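Local coordinates for protein HAT1-interacting factor 1 (Saccharomyces cerevisiae, PDB 4NQ0) that chaperones histones H3 and H4 as a component of the nuclear HAT-B acetyltransferase complex and takes part in chromatin assembly and telomere silencing, at residues E169-I183 with I256-T268. Residues are numbered along the deposited sequence; the frame is centred on the assembly and turned at random.
Sequences ELANFSPANEHDDEI and IHHYLKALGYYKT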
loop_
_atom_site.group_PDB
_atom_site.type_symbol
_atom_site.label_atom_id
_atom_site.label_comp_id
_atom_site.label_asym_id
_atom_site.label_seq_id
_atom_site.Cartn_x
_atom_site.Cartn_y
_atom_site.Cartn_z
ATOM N N GLU A 169 10.198 -6.210 -13.959
ATOM C CA GLU A 169 8.897 -6.036 -13.305
ATOM C C GLU A 169 7.950 -5.076 -14.045
ATOM O O GLU A 169 6.722 -5.205 -13.952
ATOM C CB GLU A 169 9.089 -5.589 -11.851
ATOM C CG GLU A 169 9.658 -6.713 -11.014
ATOM C CD GLU A 169 10.058 -6.316 -9.605
ATOM O OE1 GLU A 169 9.999 -5.126 -9.240
ATOM O OE2 GLU A 169 10.460 -7.238 -8.853
ATOM N N LEU A 170 8.527 -4.123 -14.771
ATOM C CA LEU A 170 7.750 -3.181 -15.581
ATOM C C LEU A 170 7.114 -3.816 -16.833
ATOM O O LEU A 170 6.163 -3.269 -17.391
ATOM C CB LEU A 170 8.636 -2.014 -16.011
ATOM C CG LEU A 170 9.200 -1.102 -14.926
ATOM C CD1 LEU A 170 10.199 -0.136 -15.552
ATOM C CD2 LEU A 170 8.111 -0.327 -14.211
ATOM N N ALA A 171 7.654 -4.946 -17.279
ATOM C CA ALA A 171 7.136 -5.643 -18.457
ATOM C C ALA A 171 6.136 -6.724 -18.072
ATOM O O ALA A 171 5.615 -7.402 -18.942
ATOM C CB ALA A 171 8.281 -6.250 -19.265
ATOM N N ASN A 172 5.880 -6.877 -16.773
ATOM C CA ASN A 172 4.910 -7.840 -16.262
ATOM C C ASN A 172 3.545 -7.189 -15.989
ATOM O O ASN A 172 3.462 -6.172 -15.294
ATOM C CB ASN A 172 5.438 -8.481 -14.972
ATOM C CG ASN A 172 4.381 -9.303 -14.260
ATOM O OD1 ASN A 172 3.658 -10.070 -14.886
ATOM N ND2 ASN A 172 4.269 -9.126 -12.954
ATOM N N PHE A 173 2.484 -7.784 -16.534
ATOM C CA PHE A 173 1.104 -7.343 -16.283
ATOM C C PHE A 173 0.222 -8.475 -15.770
ATOM O O PHE A 173 -1.005 -8.373 -15.791
ATOM C CB PHE A 173 0.497 -6.753 -17.554
ATOM C CG PHE A 173 1.344 -5.689 -18.184
ATOM C CD1 PHE A 173 1.434 -4.434 -17.607
ATOM C CD2 PHE A 173 2.059 -5.947 -19.339
ATOM C CE1 PHE A 173 2.224 -3.445 -18.176
ATOM C CE2 PHE A 173 2.846 -4.959 -19.925
ATOM C CZ PHE A 173 2.926 -3.703 -19.338
ATOM N N SER A 174 0.851 -9.542 -15.286
ATOM C CA SER A 174 0.124 -10.677 -14.742
ATOM C C SER A 174 -0.463 -10.373 -13.363
ATOM O O SER A 174 0.002 -9.471 -12.672
ATOM C CB SER A 174 1.038 -11.898 -14.629
ATOM O OG SER A 174 1.505 -12.287 -15.903
ATOM N N PRO A 175 -1.502 -11.129 -12.971
ATOM C CA PRO A 175 -1.984 -11.141 -11.598
ATOM C C PRO A 175 -0.971 -11.752 -10.626
ATOM O O PRO A 175 -0.098 -12.527 -11.034
ATOM C CB PRO A 175 -3.241 -12.017 -11.668
ATOM C CG PRO A 175 -3.694 -11.935 -13.078
ATOM C CD PRO A 175 -2.439 -11.811 -13.887
ATOM N N ALA A 176 -1.106 -11.402 -9.351
ATOM C CA ALA A 176 -0.243 -11.932 -8.303
ATOM C C ALA A 176 -0.526 -13.417 -8.124
ATOM O O ALA A 176 -1.676 -13.816 -7.948
ATOM C CB ALA A 176 -0.477 -11.195 -6.998
ATOM N N ASN A 177 0.523 -14.232 -8.177
ATOM C CA ASN A 177 0.387 -15.679 -7.977
ATOM C C ASN A 177 0.203 -16.056 -6.507
ATOM O O ASN A 177 0.411 -15.236 -5.607
ATOM C CB ASN A 177 1.582 -16.438 -8.571
ATOM C CG ASN A 177 2.905 -15.800 -8.225
ATOM O OD1 ASN A 177 3.282 -14.782 -8.812
ATOM N ND2 ASN A 177 3.613 -16.378 -7.266
ATOM N N GLU A 178 -0.189 -17.313 -6.292
ATOM C CA GLU A 178 -0.455 -17.886 -4.965
ATOM C C GLU A 178 0.538 -17.515 -3.855
ATOM O O GLU A 178 0.144 -17.472 -2.690
ATOM C CB GLU A 178 -0.536 -19.420 -5.065
ATOM N N HIS A 179 1.808 -17.270 -4.190
ATOM C CA HIS A 179 2.811 -16.976 -3.153
ATOM C C HIS A 179 3.431 -15.587 -3.259
ATOM O O HIS A 179 3.563 -15.026 -4.355
ATOM C CB HIS A 179 3.921 -18.026 -3.122
ATOM C CG HIS A 179 4.737 -17.982 -1.867
ATOM N ND1 HIS A 179 4.224 -18.335 -0.636
ATOM C CD2 HIS A 179 6.014 -17.588 -1.643
ATOM C CE1 HIS A 179 5.155 -18.177 0.288
ATOM N NE2 HIS A 179 6.252 -17.728 -0.297
ATOM N N ASP A 180 3.803 -15.061 -2.092
ATOM C CA ASP A 180 4.313 -13.711 -1.924
ATOM C C ASP A 180 5.376 -13.748 -0.817
ATOM O O ASP A 180 5.044 -13.857 0.370
ATOM C CB ASP A 180 3.150 -12.778 -1.552
ATOM C CG ASP A 180 3.574 -11.324 -1.392
ATOM O OD1 ASP A 180 4.785 -11.042 -1.303
ATOM O OD2 ASP A 180 2.688 -10.450 -1.346
ATOM N N ASP A 181 6.646 -13.639 -1.210
ATOM C CA ASP A 181 7.778 -13.803 -0.277
ATOM C C ASP A 181 7.900 -12.673 0.746
ATOM O O ASP A 181 8.589 -12.814 1.759
ATOM C CB ASP A 181 9.109 -13.956 -1.046
ATOM C CG ASP A 181 9.628 -15.403 -1.072
ATOM O OD1 ASP A 181 8.814 -16.361 -1.000
ATOM O OD2 ASP A 181 10.868 -15.579 -1.163
ATOM N N GLU A 182 7.225 -11.560 0.487
ATOM C CA GLU A 182 7.287 -10.394 1.356
ATOM C C GLU A 182 6.329 -10.499 2.549
ATOM O O GLU A 182 6.410 -9.708 3.494
ATOM C CB GLU A 182 6.992 -9.151 0.518
ATOM C CG GLU A 182 7.067 -7.824 1.247
ATOM C CD GLU A 182 7.080 -6.642 0.285
ATOM O OE1 GLU A 182 6.984 -6.859 -0.944
ATOM O OE2 GLU A 182 7.179 -5.494 0.762
ATOM N N ILE A 183 5.420 -11.466 2.527
ATOM C CA ILE A 183 4.540 -11.661 3.667
ATOM C C ILE A 183 5.262 -12.511 4.712
ATOM O O ILE A 183 5.521 -13.689 4.484
ATOM C CB ILE A 183 3.217 -12.313 3.259
ATOM C CG1 ILE A 183 2.472 -11.388 2.288
ATOM C CG2 ILE A 183 2.371 -12.599 4.487
ATOM C CD1 ILE A 183 1.124 -11.902 1.867
ATOM N N ILE A 256 7.824 2.004 -6.492
ATOM C CA ILE A 256 7.298 1.480 -7.746
ATOM C C ILE A 256 7.074 -0.019 -7.610
ATOM O O ILE A 256 6.050 -0.539 -8.057
ATOM C CB ILE A 256 8.232 1.768 -8.948
ATOM C CG1 ILE A 256 8.381 3.271 -9.164
ATOM C CG2 ILE A 256 7.651 1.164 -10.213
ATOM C CD1 ILE A 256 9.578 3.679 -10.049
ATOM N N HIS A 257 8.016 -0.699 -6.958
ATOM C CA HIS A 257 7.898 -2.130 -6.744
ATOM C C HIS A 257 6.626 -2.478 -5.962
ATOM O O HIS A 257 5.933 -3.448 -6.283
ATOM C CB HIS A 257 9.137 -2.668 -6.035
ATOM C CG HIS A 257 8.947 -4.025 -5.446
ATOM N ND1 HIS A 257 8.908 -5.172 -6.214
ATOM C CD2 HIS A 257 8.765 -4.423 -4.163
ATOM C CE1 HIS A 257 8.723 -6.218 -5.426
ATOM N NE2 HIS A 257 8.633 -5.790 -4.178
ATOM N N HIS A 258 6.303 -1.678 -4.950
ATOM C CA HIS A 258 5.088 -1.921 -4.160
ATOM C C HIS A 258 3.802 -1.584 -4.895
ATOM O O HIS A 258 2.817 -2.319 -4.785
ATOM C CB HIS A 258 5.174 -1.242 -2.802
ATOM C CG HIS A 258 6.063 -1.971 -1.850
ATOM N ND1 HIS A 258 7.047 -1.349 -1.111
ATOM C CD2 HIS A 258 6.154 -3.292 -1.561
ATOM C CE1 HIS A 258 7.683 -2.254 -0.385
ATOM N NE2 HIS A 258 7.163 -3.442 -0.645
ATOM N N TYR A 259 3.801 -0.494 -5.650
ATOM C CA TYR A 259 2.653 -0.179 -6.526
ATOM C C TYR A 259 2.365 -1.313 -7.527
ATOM O O TYR A 259 1.205 -1.666 -7.787
ATOM C CB TYR A 259 2.892 1.114 -7.290
ATOM C CG TYR A 259 2.895 2.393 -6.470
ATOM C CD1 TYR A 259 2.045 2.572 -5.379
ATOM C CD2 TYR A 259 3.719 3.451 -6.827
ATOM C CE1 TYR A 259 2.048 3.761 -4.640
ATOM C CE2 TYR A 259 3.721 4.640 -6.116
ATOM C CZ TYR A 259 2.882 4.795 -5.026
ATOM O OH TYR A 259 2.884 5.977 -4.326
ATOM N N LEU A 260 3.428 -1.880 -8.092
ATOM C CA LEU A 260 3.297 -3.039 -8.970
ATOM C C LEU A 260 2.781 -4.281 -8.260
ATOM O O LEU A 260 2.075 -5.081 -8.876
ATOM C CB LEU A 260 4.630 -3.379 -9.630
ATOM C CG LEU A 260 5.126 -2.389 -10.699
ATOM C CD1 LEU A 260 6.568 -2.708 -11.012
ATOM C CD2 LEU A 260 4.277 -2.432 -11.956
ATOM N N LYS A 261 3.172 -4.472 -7.004
ATOM C CA LYS A 261 2.639 -5.573 -6.199
ATOM C C LYS A 261 1.153 -5.362 -5.930
ATOM O O LYS A 261 0.374 -6.305 -6.008
ATOM C CB LYS A 261 3.384 -5.707 -4.859
ATOM C CG LYS A 261 4.808 -6.223 -4.982
ATOM C CD LYS A 261 4.947 -7.726 -4.742
ATOM C CE LYS A 261 4.680 -8.088 -3.291
ATOM N NZ LYS A 261 5.715 -8.955 -2.666
ATOM N N ALA A 262 0.766 -4.126 -5.629
ATOM C CA ALA A 262 -0.633 -3.805 -5.368
ATOM C C ALA A 262 -1.452 -4.107 -6.615
ATOM O O ALA A 262 -2.483 -4.764 -6.552
ATOM C CB ALA A 262 -0.794 -2.334 -4.971
ATOM N N LEU A 263 -0.950 -3.647 -7.752
ATOM C CA LEU A 263 -1.591 -3.864 -9.035
ATOM C C LEU A 263 -1.801 -5.359 -9.289
ATOM O O LEU A 263 -2.883 -5.771 -9.678
ATOM C CB LEU A 263 -0.750 -3.204 -10.132
ATOM C CG LEU A 263 -1.285 -3.082 -11.555
ATOM C CD1 LEU A 263 -2.504 -2.162 -11.663
ATOM C CD2 LEU A 263 -0.149 -2.568 -12.457
ATOM N N GLY A 264 -0.786 -6.176 -9.044
ATOM C CA GLY A 264 -0.941 -7.631 -9.149
ATOM C C GLY A 264 -2.050 -8.201 -8.269
ATOM O O GLY A 264 -2.764 -9.116 -8.677
ATOM N N TYR A 265 -2.198 -7.674 -7.056
ATOM C CA TYR A 265 -3.233 -8.155 -6.144
ATOM C C TYR A 265 -4.628 -7.763 -6.623
ATOM O O TYR A 265 -5.547 -8.573 -6.586
ATOM C CB TYR A 265 -2.987 -7.667 -4.708
ATOM C CG TYR A 265 -2.099 -8.610 -3.927
ATOM C CD1 TYR A 265 -2.639 -9.697 -3.242
ATOM C CD2 TYR A 265 -0.723 -8.438 -3.892
ATOM C CE1 TYR A 265 -1.839 -10.568 -2.541
ATOM C CE2 TYR A 265 0.087 -9.312 -3.192
ATOM C CZ TYR A 265 -0.485 -10.381 -2.524
ATOM O OH TYR A 265 0.300 -11.241 -1.816
ATOM N N TYR A 266 -4.779 -6.532 -7.089
ATOM C CA TYR A 266 -6.076 -6.082 -7.592
ATOM C C TYR A 266 -6.505 -6.906 -8.804
ATOM O O TYR A 266 -7.687 -7.125 -9.026
ATOM C CB TYR A 266 -6.021 -4.602 -7.962
ATOM C CG TYR A 266 -5.790 -3.650 -6.803
ATOM C CD1 TYR A 266 -6.394 -3.851 -5.571
ATOM C CD2 TYR A 266 -5.009 -2.514 -6.964
ATOM C CE1 TYR A 266 -6.189 -2.966 -4.508
ATOM C CE2 TYR A 266 -4.811 -1.628 -5.917
ATOM C CZ TYR A 266 -5.412 -1.864 -4.686
ATOM O OH TYR A 266 -5.244 -0.981 -3.646
ATOM N N LYS A 267 -5.537 -7.376 -9.582
ATOM C CA LYS A 267 -5.829 -8.198 -10.762
ATOM C C LYS A 267 -6.269 -9.632 -10.467
ATOM O O LYS A 267 -6.728 -10.327 -11.369
ATOM C CB LYS A 267 -4.632 -8.198 -11.702
ATOM C CG LYS A 267 -4.549 -6.927 -12.534
ATOM C CD LYS A 267 -3.222 -6.868 -13.271
ATOM C CE LYS A 267 -3.306 -6.037 -14.541
ATOM N NZ LYS A 267 -1.932 -5.819 -15.123
ATOM N N THR A 268 -6.152 -10.077 -9.221
ATOM C CA THR A 268 -6.719 -11.371 -8.823
ATOM C C THR A 268 -8.188 -11.229 -8.433
ATOM O O THR A 268 -8.863 -12.222 -8.156
ATOM C CB THR A 268 -5.981 -11.975 -7.619
ATOM O OG1 THR A 268 -6.255 -11.189 -6.452
ATOM C CG2 THR A 268 -4.462 -12.046 -7.878
HETATM O O HOH W 1 -0.001 -6.969 -12.477
#
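Asp180 meets helix 252-266 with its whole side chain. Asp180 CB lies 3.2 Å from Tyr265 OH. With CG anti to the backbone N (chi1 -178°), the carboxylate reaches between Tyr265 and Lys261: OD2 accepts a hydrogen bond from Tyr265 OH on its anti lone pair (2.6 Å) and is also hydrogen-bonded to Tyr239 of helix 229-248, while OD1 receives Lys261 NZ (2.7 Å) on one face of the carboxylate plane and Glu182 N on the other, the latter closing an Asx turn. With an alanine here, Tyr265 OH and Glu182 N would probably lose this acceptor and Lys261 one carboxylate mate. The bent Lys261 chain brings NZ to Glu182 OE1 as well (3.0 Å), completing a three-residue salt-bridge network. Glu182 runs extended beyond CG, and its OE2 sits at the ring edge of His258, accepting a very short bond from NE2 (2.5 Å). Residues 169-183, in a region important for histone binding, are irregular; they run down one side of a helix that begins inside the second predicted TPR repeat, to its C-terminal part, and back up another. Ala176 pins the loop there: its N donates to Gly264 O (2.9 Å), and its CB sits over the centre of the Tyr265 ring in a CH-pi contact. Lys267, extended past CG, carries NZ to Phe173 O (2.8 Å) from above the carbonyl plane. Toward the helix N-terminus His257 ND1 donates within its ring plane to Glu169 OE1, and Leu170 CD2 rests against Ile256 CG2 and Leu260 CD1.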